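Side-chain contacts in Fe-superoxide dismutase homolog (Plasmodium berghei, PDB 2A03), which probably protects the parasite by converting toxic superoxide radicals into hydrogen peroxide and molecular oxygen at a bound redox metal ion: residues A[41-46]-A[168-173]; A[62-65]-A[71-74]; A[103-106]-A[111-114]; A[133-138]-A[143-148]; A[161-166]-A[189-194]. All coordinates share one frame; numbering follows the deposited sequence.

The five contacts trace the two-domain fold of an iron/manganese superoxide dismutase. Contact 2 lies inside the N-terminal alpha-hairpin domain, contacts 3, 4 and 5 lie inside the C-terminal domain, and contact 1 joins the two at the manganese ion. Along the chain, contacts 2, 3 and 4 follow one another within the loop that contact 1 closes, while contact 5 interleaves with it. Contacts 4 and 5, with centres about 12 Å apart, share the antiparallel sheet, and contact 3 touches both. Contacts 1 and 5 supply His170 and Asp166 to the same metal, whose site is built from both domains. Contacts 2 and 3 are furthest apart, about 34 Å between centres.

Contact 1 of 5, residues A[41-46]-A[168-173]; sequences AGYVNK and WEHAYY. With MN (manganese (II) ion), chain C.
Tyr43, on helix 29-51, sends its hydroxyl over one face of the Trp168 indole, and so joins the two domains of the iron/manganese superoxide dismutase fold beside the metal. Tyr43 OH stands 4.0 Å from Trp168 CZ3, above the rim of the ring. Tyrosine suits this place: its side chain packs on Asn75 and Ile79 of helix 70-87, while its OH is hydrogen-bonded to Gln78. Trp168 offers a broad apolar surface, and the metal-bound water lies over the same face.

From CB of His170, CG is set between the backbone N and the carbonyl carbon (chi1 67°), which brings the imidazole alongside Trp168, whose CB sits over one of its faces. ND1 is hydrogen-bonded to Glu169 of the second subunit, a link across the dimer interface that positions this metal ligand from the second shell. His170 CE1 comes within 4.1 Å of Tyr43 OH, obliquely. Imidazole fits here because one nitrogen can face the dimer partner while the other faces the metal. His170 CD2 and CE1 lie equally far from the manganese ion, about 3.1 Å each, so the ion is placed symmetrically in front of the ring nitrogen. His35, His82 and Asp166 complete the protein ligands, and His170 NE2 binds the manganese ion at 2.1 Å.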
# COMPACT_ATOMS: atom_id res chain seq x y z
N ALA A 41 -5.60 15.65 4.03
CA ALA A 41 -6.79 16.43 3.77
C ALA A 41 -7.90 15.56 3.20
O ALA A 41 -9.07 15.71 3.58
CB ALA A 41 -6.49 17.56 2.79
N GLY A 42 -7.54 14.67 2.29
CA GLY A 42 -8.52 13.80 1.66
C GLY A 42 -9.20 12.88 2.65
O GLY A 42 -10.38 12.57 2.50
N TYR A 43 -8.48 12.42 3.67
CA TYR A 43 -9.08 11.55 4.66
C TYR A 43 -10.10 12.34 5.47
O TYR A 43 -11.18 11.85 5.79
CB TYR A 43 -8.03 10.89 5.58
CG TYR A 43 -7.13 9.86 4.92
CD1 TYR A 43 -7.66 8.74 4.27
CD2 TYR A 43 -5.76 9.99 4.96
CE1 TYR A 43 -6.84 7.80 3.68
CE2 TYR A 43 -4.92 9.06 4.37
CZ TYR A 43 -5.46 7.97 3.73
OH TYR A 43 -4.59 7.04 3.18
N VAL A 44 -9.77 13.59 5.77
CA VAL A 44 -10.71 14.46 6.47
C VAL A 44 -11.96 14.69 5.61
O VAL A 44 -13.09 14.55 6.06
CB VAL A 44 -10.05 15.81 6.83
CG1 VAL A 44 -11.04 16.73 7.54
CG2 VAL A 44 -8.81 15.57 7.70
N ASN A 45 -11.75 15.04 4.35
CA ASN A 45 -12.87 15.33 3.48
C ASN A 45 -13.75 14.10 3.25
O ASN A 45 -14.98 14.20 3.23
CB ASN A 45 -12.35 15.87 2.15
CG ASN A 45 -11.64 17.21 2.28
OD1 ASN A 45 -11.76 17.91 3.29
ND2 ASN A 45 -10.89 17.57 1.24
N LYS A 46 -13.13 12.94 3.08
CA LYS A 46 -13.89 11.72 2.85
C LYS A 46 -14.65 11.29 4.10
O LYS A 46 -15.80 10.86 4.02
CB LYS A 46 -12.98 10.60 2.35
N TRP A 168 3.25 3.56 4.13
CA TRP A 168 2.54 3.60 2.83
C TRP A 168 3.51 4.14 1.77
O TRP A 168 4.27 5.09 2.05
CB TRP A 168 1.31 4.51 2.86
CG TRP A 168 0.14 3.95 3.63
CD1 TRP A 168 0.11 3.54 4.94
CD2 TRP A 168 -1.19 3.74 3.13
NE1 TRP A 168 -1.14 3.10 5.28
CE2 TRP A 168 -1.96 3.21 4.18
CE3 TRP A 168 -1.80 3.95 1.89
CZ2 TRP A 168 -3.30 2.89 4.03
CZ3 TRP A 168 -3.13 3.64 1.75
CH2 TRP A 168 -3.87 3.12 2.82
N GLU A 169 3.46 3.60 0.56
CA GLU A 169 4.38 4.03 -0.50
C GLU A 169 4.35 5.55 -0.74
O GLU A 169 5.38 6.15 -1.09
CB GLU A 169 4.16 3.24 -1.79
CG GLU A 169 4.72 1.84 -1.69
CD GLU A 169 4.40 0.90 -2.86
OE1 GLU A 169 3.31 0.99 -3.47
OE2 GLU A 169 5.25 0.02 -3.12
N HIS A 170 3.19 6.19 -0.55
CA HIS A 170 3.03 7.63 -0.81
C HIS A 170 3.85 8.50 0.12
O HIS A 170 4.10 9.68 -0.17
CB HIS A 170 1.54 8.07 -0.79
CG HIS A 170 0.87 7.98 0.56
ND1 HIS A 170 -0.27 7.23 0.77
CD2 HIS A 170 1.15 8.58 1.74
CE1 HIS A 170 -0.65 7.35 2.03
NE2 HIS A 170 0.21 8.16 2.65
N ALA A 171 4.24 7.94 1.26
CA ALA A 171 5.05 8.65 2.22
C ALA A 171 6.45 8.91 1.68
O ALA A 171 7.11 9.86 2.11
CB ALA A 171 5.13 7.88 3.55
N TYR A 172 6.89 8.07 0.73
CA TYR A 172 8.28 8.14 0.26
C TYR A 172 8.51 8.02 -1.25
O TYR A 172 9.61 8.26 -1.72
CB TYR A 172 9.14 7.10 1.00
CG TYR A 172 8.74 5.64 0.78
CD1 TYR A 172 9.22 4.91 -0.32
CD2 TYR A 172 7.90 4.99 1.69
CE1 TYR A 172 8.85 3.58 -0.50
CE2 TYR A 172 7.54 3.68 1.52
CZ TYR A 172 8.02 2.96 0.43
OH TYR A 172 7.65 1.64 0.28
N TYR A 173 7.49 7.66 -2.02
CA TYR A 173 7.72 7.37 -3.42
C TYR A 173 8.22 8.56 -4.21
O TYR A 173 9.00 8.39 -5.15
CB TYR A 173 6.47 6.77 -4.10
CG TYR A 173 6.89 5.69 -5.07
CD1 TYR A 173 7.16 4.40 -4.61
CD2 TYR A 173 7.11 5.98 -6.42
CE1 TYR A 173 7.60 3.42 -5.48
CE2 TYR A 173 7.55 5.01 -7.29
CZ TYR A 173 7.79 3.74 -6.82
OH TYR A 173 8.22 2.78 -7.68
MN MN C . 0.41 8.55 4.72
O HOH W 1 -0.64 6.56 5.25

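Contact 2 of 5, residues A[62-65]-A[71-74]; sequences TDIL and AIFN
Ile64 and Ile72 meet with their side chains at about a right angle, and Leu65 and Phe73 repeat the same crossing one residue further on. The two pairs join helix 61-67 to the start of helix 70-87, two helices of the alpha-hairpin domain that follow each other across a very short connection. In the first pair both isoleucines use the CG2 methyl: Ile64 CG2 touches Ile72 CG2 at 3.8 Å. In each, CG2 lies opposite the backbone N, with CG1 on the N side (chi1 -69° in Ile64), so the short branch makes the bridge and the longer one is turned elsewhere. A beta-branched residue suits this task, since it can serve two directions at once.

Phe73 reaches across by a different route. Its CG is trans to the main-chain N (chi1 174°), which carries the ring out toward the other helix, where its edge meets Leu65. Leu65 O lies near the plane of the ring, 3.9 Å from Phe73 CE1, so the carbonyl oxygen faces the slightly positive ring hydrogens rather than the pi cloud. Leu65 CD2 adds an apolar touch to Phe73 CE1 at 4.1 Å. The backbones are close here, with the CA atoms of Leu65 and Phe73 6.1 Å apart.

Around this contact, Ile72 packs on Leu47 and Leu50 of helix 29-51, Ile64 reaches Ile51 of that helix, and Leu65 rests on Ala76 and Trp80 further along helix 70-87.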
# COMPACT_ATOMS: atom_id res chain seq x y z
N THR A 62 -12.51 11.45 17.93
CA THR A 62 -12.46 10.51 19.07
C THR A 62 -13.68 9.60 19.19
O THR A 62 -13.55 8.38 19.28
CB THR A 62 -12.27 11.29 20.39
OG1 THR A 62 -11.06 12.04 20.32
CG2 THR A 62 -12.22 10.34 21.58
N ASP A 63 -14.87 10.18 19.21
CA ASP A 63 -16.10 9.38 19.27
C ASP A 63 -16.16 8.41 18.07
O ASP A 63 -16.43 7.22 18.24
CB ASP A 63 -17.34 10.30 19.27
CG ASP A 63 -17.63 10.93 20.65
OD1 ASP A 63 -17.01 10.52 21.65
OD2 ASP A 63 -18.50 11.85 20.72
N ILE A 64 -15.89 8.91 16.87
CA ILE A 64 -15.97 8.10 15.66
C ILE A 64 -14.94 6.95 15.66
O ILE A 64 -15.24 5.83 15.24
CB ILE A 64 -15.81 9.00 14.40
CG1 ILE A 64 -17.04 9.90 14.25
CG2 ILE A 64 -15.58 8.16 13.13
CD1 ILE A 64 -16.88 11.01 13.22
N LEU A 65 -13.74 7.22 16.15
CA LEU A 65 -12.72 6.17 16.27
C LEU A 65 -13.14 5.02 17.19
O LEU A 65 -12.82 3.87 16.93
CB LEU A 65 -11.39 6.77 16.74
CG LEU A 65 -10.66 7.64 15.71
CD1 LEU A 65 -9.57 8.48 16.39
CD2 LEU A 65 -10.07 6.79 14.61
N ALA A 71 -14.97 1.73 5.97
CA ALA A 71 -14.39 2.94 5.38
C ALA A 71 -14.39 4.15 6.32
O ALA A 71 -13.47 4.97 6.27
CB ALA A 71 -15.12 3.29 4.08
N ILE A 72 -15.42 4.26 7.15
CA ILE A 72 -15.51 5.36 8.11
C ILE A 72 -14.36 5.30 9.11
O ILE A 72 -13.72 6.32 9.39
CB ILE A 72 -16.90 5.38 8.85
CG1 ILE A 72 -17.98 5.84 7.87
CG2 ILE A 72 -16.87 6.32 10.08
CD1 ILE A 72 -19.41 5.82 8.42
N PHE A 73 -14.10 4.12 9.66
CA PHE A 73 -12.98 3.95 10.57
C PHE A 73 -11.65 4.19 9.83
O PHE A 73 -10.77 4.91 10.32
CB PHE A 73 -12.97 2.55 11.21
CG PHE A 73 -11.75 2.30 12.03
CD1 PHE A 73 -11.63 2.87 13.30
CD2 PHE A 73 -10.68 1.60 11.52
CE1 PHE A 73 -10.48 2.71 14.04
CE2 PHE A 73 -9.52 1.44 12.25
CZ PHE A 73 -9.42 1.99 13.51
N ASN A 74 -11.52 3.61 8.64
CA ASN A 74 -10.29 3.76 7.88
C ASN A 74 -9.94 5.22 7.68
O ASN A 74 -8.79 5.63 7.89
CB ASN A 74 -10.39 3.03 6.54
CG ASN A 74 -10.32 1.55 6.70
OD1 ASN A 74 -9.87 1.07 7.74
ND2 ASN A 74 -10.78 0.81 5.69

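Contact 3 of 5, residues A[103-106]-A[111-114]; sequences EKIQ and SFNN
Ser111 OG accepts a hydrogen bond from Asn114 N at 3.2 Å, the N-H pointing at it with an angle of 160°. This makes Ser111, whose CA comes within 4.2 Å of that of Gln106, the N-cap of helix 112-125. Serine is apt: its short side chain (chi1 75°) can turn back over the first turn and offer an acceptor to an N-H that has no carbonyl ahead of it in the helix. The backbone of Ser111 also approaches helix 100-109, with its N 3.6 Å from Gln106 O, though no hydrogen bond crosses between 103-106 and 111-114.

What crosses is van der Waals packing by Ile105. Its CG2 methyl, placed trans to the backbone N, lies against the main chain of the next helix, 3.9 Å from both Ser111 O and Phe112 CA. The same methyl stands at the edge of the Phe112 ring, near its plane, with Phe112 CD1 4.4 Å away, a looser contact. Beta-branched Ile105 thus fills the inside of the bend, while Gln106 stays partly exposed, its OE1 hydrogen-bonded to Lys102 NZ.

Ile105 and Phe112 turn inward onto Trp193, and Phe112 also meets Pro97. The chemistry divides the work accordingly: the serine hydroxyl satisfies one N-H, that of Asn114, in the first turn, whereas between the two segments the packing is apolar, held by van der Waals contact and burial of surface.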
# COMPACT_ATOMS: atom_id res chain seq x y z
N GLU A 103 16.40 7.38 28.64
CA GLU A 103 16.46 6.39 29.72
C GLU A 103 15.62 5.16 29.39
O GLU A 103 16.08 4.03 29.53
CB GLU A 103 15.91 6.95 31.04
CG GLU A 103 16.52 8.24 31.53
CD GLU A 103 16.27 8.50 33.01
OE1 GLU A 103 16.00 7.54 33.77
OE2 GLU A 103 16.38 9.67 33.44
N LYS A 104 14.38 5.42 29.00
CA LYS A 104 13.37 4.39 28.75
C LYS A 104 13.76 3.45 27.59
O LYS A 104 13.63 2.23 27.71
CB LYS A 104 12.03 5.07 28.46
CG LYS A 104 10.82 4.16 28.56
CD LYS A 104 10.54 3.74 30.00
CE LYS A 104 9.23 2.95 30.06
NZ LYS A 104 9.32 1.83 31.00
N ILE A 105 14.26 4.01 26.49
CA ILE A 105 14.74 3.19 25.37
C ILE A 105 15.99 2.36 25.75
O ILE A 105 16.08 1.18 25.44
CB ILE A 105 15.04 4.08 24.15
CG1 ILE A 105 13.73 4.63 23.58
CG2 ILE A 105 15.81 3.30 23.07
CD1 ILE A 105 13.91 5.56 22.36
N GLN A 106 16.92 3.01 26.44
CA GLN A 106 18.09 2.33 26.98
C GLN A 106 17.73 1.12 27.80
O GLN A 106 18.35 0.07 27.67
CB GLN A 106 18.90 3.27 27.88
CG GLN A 106 19.66 4.25 27.08
CD GLN A 106 20.32 5.32 27.88
OE1 GLN A 106 20.98 6.15 27.29
NE2 GLN A 106 20.18 5.31 29.23
N SER A 111 19.89 -0.38 24.42
CA SER A 111 20.51 0.84 23.94
C SER A 111 19.68 1.48 22.83
O SER A 111 18.79 0.86 22.26
CB SER A 111 21.91 0.54 23.40
OG SER A 111 21.82 -0.09 22.14
N PHE A 112 20.00 2.73 22.50
CA PHE A 112 19.36 3.38 21.37
C PHE A 112 19.63 2.64 20.04
O PHE A 112 18.72 2.43 19.23
CB PHE A 112 19.78 4.85 21.26
CG PHE A 112 19.20 5.55 20.04
CD1 PHE A 112 17.83 5.55 19.82
CD2 PHE A 112 20.04 6.16 19.11
CE1 PHE A 112 17.28 6.17 18.69
CE2 PHE A 112 19.51 6.77 17.99
CZ PHE A 112 18.12 6.79 17.78
N ASN A 113 20.88 2.24 19.83
CA ASN A 113 21.27 1.56 18.59
C ASN A 113 20.50 0.27 18.34
O ASN A 113 20.15 -0.03 17.21
CB ASN A 113 22.77 1.29 18.55
CG ASN A 113 23.59 2.56 18.26
OD1 ASN A 113 23.09 3.55 17.72
ND2 ASN A 113 24.88 2.50 18.62
N ASN A 114 20.23 -0.49 19.40
CA ASN A 114 19.47 -1.73 19.27
C ASN A 114 18.01 -1.41 18.88
O ASN A 114 17.45 -2.00 17.96
CB ASN A 114 19.51 -2.58 20.56
CG ASN A 114 18.82 -3.97 20.41
OD1 ASN A 114 18.88 -4.64 19.36
ND2 ASN A 114 18.17 -4.41 21.49

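Contact 4 of 5, residues A[133-138]-A[143-148]; sequences WLALNK and VILQTH
Trp133 and Thr147, Ala135 and Leu145, Asn137 and Val143 interlock along the beta hairpin of strands 130-136 and 142-148, in the antiparallel sheet of the C-terminal domain. Trp133 with Leu145 and Ala135 with Val143 are hydrogen-bonded pairs, and Leu134 with Ile144 is a non-hydrogen-bonded pair between them. Four backbone bonds hold this register; Ala135 N to Val143 O is 2.9 Å.

On strand 130-136 the large Trp133 is followed on one face by the small Ala135. Alanine suits its place because its single methyl makes a low spot, into which the tip of Leu145 leans: Leu145 CD1 is 3.7 Å from Ala135 CB. Val143 spreads its two methyls, CG2 lying 3.9 Å from Asn137 CB and CG1 3.6 Å from Asn137 ND2. Asn137 fits where strand becomes turn, since OD1 accepts from Lys141 N.

On the other face Leu134 curls its CD1 to 3.6 Å from Val143 O, while Ile144 packs on helix 112-125.

The bulkiest bump, Trp133, sits among Trp80, Asn81 and Phe84 of helix 70-87. The side chains of Trp133 and Thr147 cross at about a right angle, and Thr147 CG2 lies 3.6 Å from Trp133 NE1. Thr147 OG1, between its backbone N and carbonyl carbon (chi1 61°) and hydrogen-bonded to Gly151 O, receives Trp133 NE1 at 3.0 Å, almost straight at 170° and only 6° out of the indole plane.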
# COMPACT_ATOMS: atom_id res chain seq x y z
N TRP A 133 5.30 1.59 14.91
CA TRP A 133 5.00 2.32 16.13
C TRP A 133 5.98 1.98 17.23
O TRP A 133 6.31 0.81 17.45
CB TRP A 133 3.61 1.96 16.65
CG TRP A 133 2.50 2.12 15.65
CD1 TRP A 133 2.08 1.19 14.74
CD2 TRP A 133 1.66 3.27 15.49
NE1 TRP A 133 1.04 1.70 14.01
CE2 TRP A 133 0.75 2.97 14.45
CE3 TRP A 133 1.58 4.53 16.11
CZ2 TRP A 133 -0.22 3.88 14.01
CZ3 TRP A 133 0.61 5.44 15.68
CH2 TRP A 133 -0.27 5.11 14.63
N LEU A 134 6.44 3.03 17.91
CA LEU A 134 6.96 2.89 19.26
C LEU A 134 5.78 3.10 20.20
O LEU A 134 5.06 4.11 20.09
CB LEU A 134 8.05 3.91 19.55
CG LEU A 134 8.61 3.89 20.98
CD1 LEU A 134 9.15 2.50 21.37
CD2 LEU A 134 9.71 4.92 21.10
N ALA A 135 5.55 2.15 21.11
CA ALA A 135 4.40 2.22 21.99
C ALA A 135 4.71 1.74 23.40
O ALA A 135 5.62 0.93 23.61
CB ALA A 135 3.24 1.39 21.40
N LEU A 136 3.96 2.26 24.37
CA LEU A 136 4.07 1.78 25.75
C LEU A 136 3.02 0.70 25.95
O LEU A 136 1.83 0.91 25.66
CB LEU A 136 3.84 2.91 26.74
CG LEU A 136 4.24 2.62 28.18
CD1 LEU A 136 5.76 2.51 28.34
CD2 LEU A 136 3.70 3.72 29.09
N ASN A 137 3.44 -0.47 26.41
CA ASN A 137 2.49 -1.57 26.61
C ASN A 137 1.97 -1.55 28.04
O ASN A 137 2.41 -0.73 28.86
CB ASN A 137 3.10 -2.93 26.22
CG ASN A 137 4.09 -3.46 27.25
OD1 ASN A 137 4.27 -2.89 28.32
ND2 ASN A 137 4.74 -4.56 26.92
N LYS A 138 1.02 -2.43 28.33
CA LYS A 138 0.33 -2.45 29.61
C LYS A 138 1.24 -2.76 30.80
O LYS A 138 0.87 -2.48 31.93
CB LYS A 138 -0.84 -3.43 29.59
CG LYS A 138 -2.02 -2.91 28.78
CD LYS A 138 -3.06 -4.01 28.50
CE LYS A 138 -3.98 -3.64 27.32
NZ LYS A 138 -4.70 -2.35 27.55
N VAL A 143 7.52 -0.98 23.39
CA VAL A 143 7.51 -2.07 22.45
C VAL A 143 7.46 -1.52 21.03
O VAL A 143 7.02 -0.39 20.81
CB VAL A 143 6.32 -3.07 22.70
CG1 VAL A 143 6.56 -3.87 23.93
CG2 VAL A 143 4.98 -2.34 22.81
N ILE A 144 7.95 -2.32 20.09
CA ILE A 144 7.84 -1.97 18.68
C ILE A 144 6.63 -2.70 18.13
O ILE A 144 6.46 -3.89 18.36
CB ILE A 144 9.10 -2.36 17.90
CG1 ILE A 144 10.24 -1.37 18.20
CG2 ILE A 144 8.84 -2.41 16.41
CD1 ILE A 144 11.60 -1.93 17.89
N LEU A 145 5.76 -1.97 17.41
CA LEU A 145 4.57 -2.58 16.81
C LEU A 145 4.44 -2.15 15.37
O LEU A 145 4.97 -1.11 14.96
CB LEU A 145 3.30 -2.18 17.56
CG LEU A 145 3.25 -2.45 19.07
CD1 LEU A 145 2.12 -1.70 19.71
CD2 LEU A 145 3.12 -3.93 19.39
N GLN A 146 3.73 -2.96 14.60
CA GLN A 146 3.40 -2.58 13.24
C GLN A 146 1.94 -2.89 12.98
O GLN A 146 1.37 -3.82 13.55
CB GLN A 146 4.30 -3.29 12.23
CG GLN A 146 4.14 -4.81 12.18
CD GLN A 146 5.12 -5.47 11.22
OE1 GLN A 146 5.19 -5.13 10.04
NE2 GLN A 146 5.87 -6.43 11.71
N THR A 147 1.33 -2.08 12.12
CA THR A 147 -0.06 -2.24 11.75
C THR A 147 -0.21 -2.12 10.24
O THR A 147 0.64 -1.56 9.56
CB THR A 147 -0.96 -1.18 12.43
OG1 THR A 147 -0.57 0.14 12.02
CG2 THR A 147 -0.92 -1.32 13.96
N HIS A 148 -1.29 -2.68 9.75
CA HIS A 148 -1.57 -2.72 8.33
C HIS A 148 -2.59 -1.64 8.02
O HIS A 148 -3.54 -1.43 8.78
CB HIS A 148 -2.11 -4.09 7.95
CG HIS A 148 -1.84 -4.46 6.53
ND1 HIS A 148 -0.57 -4.39 5.98
CD2 HIS A 148 -2.66 -4.86 5.54
CE1 HIS A 148 -0.63 -4.76 4.72
NE2 HIS A 148 -1.89 -5.05 4.43

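Contact 5 of 5, residues A[161-166]-A[189-194]; sequences PILTCD and NLVNWN. With MN (manganese (II) ion), chain C.
Leu163 and Val191, with CA atoms 8.2 Å apart, bring strand 160-166 against the loop leading into helix 193-204, at a classic beta bulge where Ile162 and Leu163 both face Leu134. Side chains span the gap, and within 161-166 Leu163 does all of the touching. Its CG lies opposite the carbonyl carbon (chi1 -66°), which sends the forked end toward the loop. Leu163 CD1 meets Val191 CG2 at 3.6 Å, the two side chains running at about a right angle, and reaches Trp193 CZ3 at 3.9 Å, an oblique approach to the indole. Leu163 CD2 lies 3.7 Å from Asn192 O. Leucine fits because its forked end lets one methyl meet Val191 and Trp193 while the other lies by Asn192.

Val191 also packs on the tryptophan within its own segment: Val191 CG2 stands 4.0 Å above one face of the Trp193 ring, near the rim. Trp193 NE1 is satisfied by Gly95 O. Asn192, a natural N-cap residue, has OD1 accepting from Phe195 N.

Further along the same strand, Asp166 OD2 binds the manganese ion at 1.9 Å, while OD1 is held by Trp168 N and takes only a weak bond from the metal-bound water. The strand itself is joined by backbone hydrogen bonds to Leu134 and Gly132 of strand 130-136; Thr164 lies against Tyr85 of helix 70-87, and Cys165 against Tyr183 and Trp187 of helix 180-187.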
# COMPACT_ATOMS: atom_id res chain seq x y z
N PRO A 161 0.59 4.80 21.87
CA PRO A 161 1.54 5.31 20.89
C PRO A 161 2.45 6.43 21.41
O PRO A 161 2.00 7.36 22.13
CB PRO A 161 0.64 5.82 19.74
CG PRO A 161 -0.69 5.13 19.95
CD PRO A 161 -0.80 5.00 21.44
N ILE A 162 3.72 6.32 21.04
CA ILE A 162 4.77 7.26 21.45
C ILE A 162 5.32 7.98 20.22
O ILE A 162 5.49 9.21 20.24
CB ILE A 162 5.89 6.52 22.20
CG1 ILE A 162 5.33 5.82 23.45
CG2 ILE A 162 7.01 7.45 22.59
CD1 ILE A 162 4.65 6.74 24.46
N LEU A 163 5.60 7.20 19.17
CA LEU A 163 6.02 7.69 17.86
C LEU A 163 5.50 6.76 16.78
O LEU A 163 5.28 5.58 17.03
CB LEU A 163 7.53 7.73 17.75
CG LEU A 163 8.30 8.71 18.63
CD1 LEU A 163 9.78 8.30 18.63
CD2 LEU A 163 8.12 10.18 18.13
N THR A 164 5.34 7.28 15.57
CA THR A 164 5.00 6.43 14.42
C THR A 164 5.76 6.92 13.18
O THR A 164 6.17 8.06 13.09
CB THR A 164 3.45 6.42 14.09
OG1 THR A 164 3.13 5.29 13.27
CG2 THR A 164 3.02 7.68 13.34
N CYS A 165 5.93 6.01 12.24
CA CYS A 165 6.46 6.33 10.94
C CYS A 165 5.56 5.66 9.90
O CYS A 165 5.26 4.46 9.99
CB CYS A 165 7.89 5.83 10.84
SG CYS A 165 8.65 6.01 9.24
N ASP A 166 5.09 6.45 8.94
CA ASP A 166 4.26 5.99 7.83
C ASP A 166 5.12 5.21 6.82
O ASP A 166 6.12 5.74 6.33
CB ASP A 166 3.64 7.23 7.17
CG ASP A 166 2.49 6.91 6.21
OD1 ASP A 166 2.18 5.72 5.97
OD2 ASP A 166 1.87 7.88 5.72
N ASN A 189 16.67 11.32 11.01
CA ASN A 189 17.08 12.72 11.09
C ASN A 189 15.93 13.65 11.48
O ASN A 189 16.15 14.83 11.75
CB ASN A 189 17.67 13.19 9.76
CG ASN A 189 18.93 12.45 9.39
OD1 ASN A 189 19.89 12.46 10.14
ND2 ASN A 189 18.91 11.77 8.26
N LEU A 190 14.72 13.11 11.52
CA LEU A 190 13.50 13.91 11.71
C LEU A 190 12.76 13.65 13.02
O LEU A 190 11.96 14.47 13.46
CB LEU A 190 12.53 13.66 10.55
CG LEU A 190 13.03 14.11 9.17
CD1 LEU A 190 12.01 13.81 8.10
CD2 LEU A 190 13.39 15.58 9.19
N VAL A 191 13.03 12.50 13.63
CA VAL A 191 12.27 12.03 14.77
C VAL A 191 12.27 13.04 15.92
O VAL A 191 13.32 13.53 16.34
CB VAL A 191 12.69 10.58 15.24
CG1 VAL A 191 14.14 10.51 15.54
CG2 VAL A 191 11.90 10.18 16.47
N ASN A 192 11.07 13.37 16.38
CA ASN A 192 10.82 14.39 17.39
C ASN A 192 10.80 13.79 18.80
O ASN A 192 9.76 13.30 19.26
CB ASN A 192 9.48 15.08 17.08
CG ASN A 192 9.27 16.36 17.88
OD1 ASN A 192 9.75 16.50 19.00
ND2 ASN A 192 8.53 17.28 17.30
N TRP A 193 11.95 13.82 19.47
CA TRP A 193 12.08 13.27 20.82
C TRP A 193 11.28 14.05 21.86
O TRP A 193 10.90 13.49 22.89
CB TRP A 193 13.57 13.16 21.23
CG TRP A 193 14.36 12.24 20.33
CD1 TRP A 193 15.41 12.56 19.54
CD2 TRP A 193 14.13 10.83 20.14
NE1 TRP A 193 15.86 11.45 18.86
CE2 TRP A 193 15.09 10.37 19.21
CE3 TRP A 193 13.21 9.92 20.67
CZ2 TRP A 193 15.16 9.04 18.80
CZ3 TRP A 193 13.27 8.59 20.26
CH2 TRP A 193 14.25 8.17 19.32
N ASN A 194 11.02 15.32 21.61
CA ASN A 194 10.18 16.10 22.52
C ASN A 194 8.74 15.58 22.55
O ASN A 194 8.16 15.44 23.64
CB ASN A 194 10.23 17.59 22.20
CG ASN A 194 11.56 18.21 22.61
OD1 ASN A 194 12.22 17.74 23.55
ND2 ASN A 194 11.97 19.26 21.91
MN MN C . 0.41 8.55 4.72
O HOH W 1 -0.64 6.56 5.25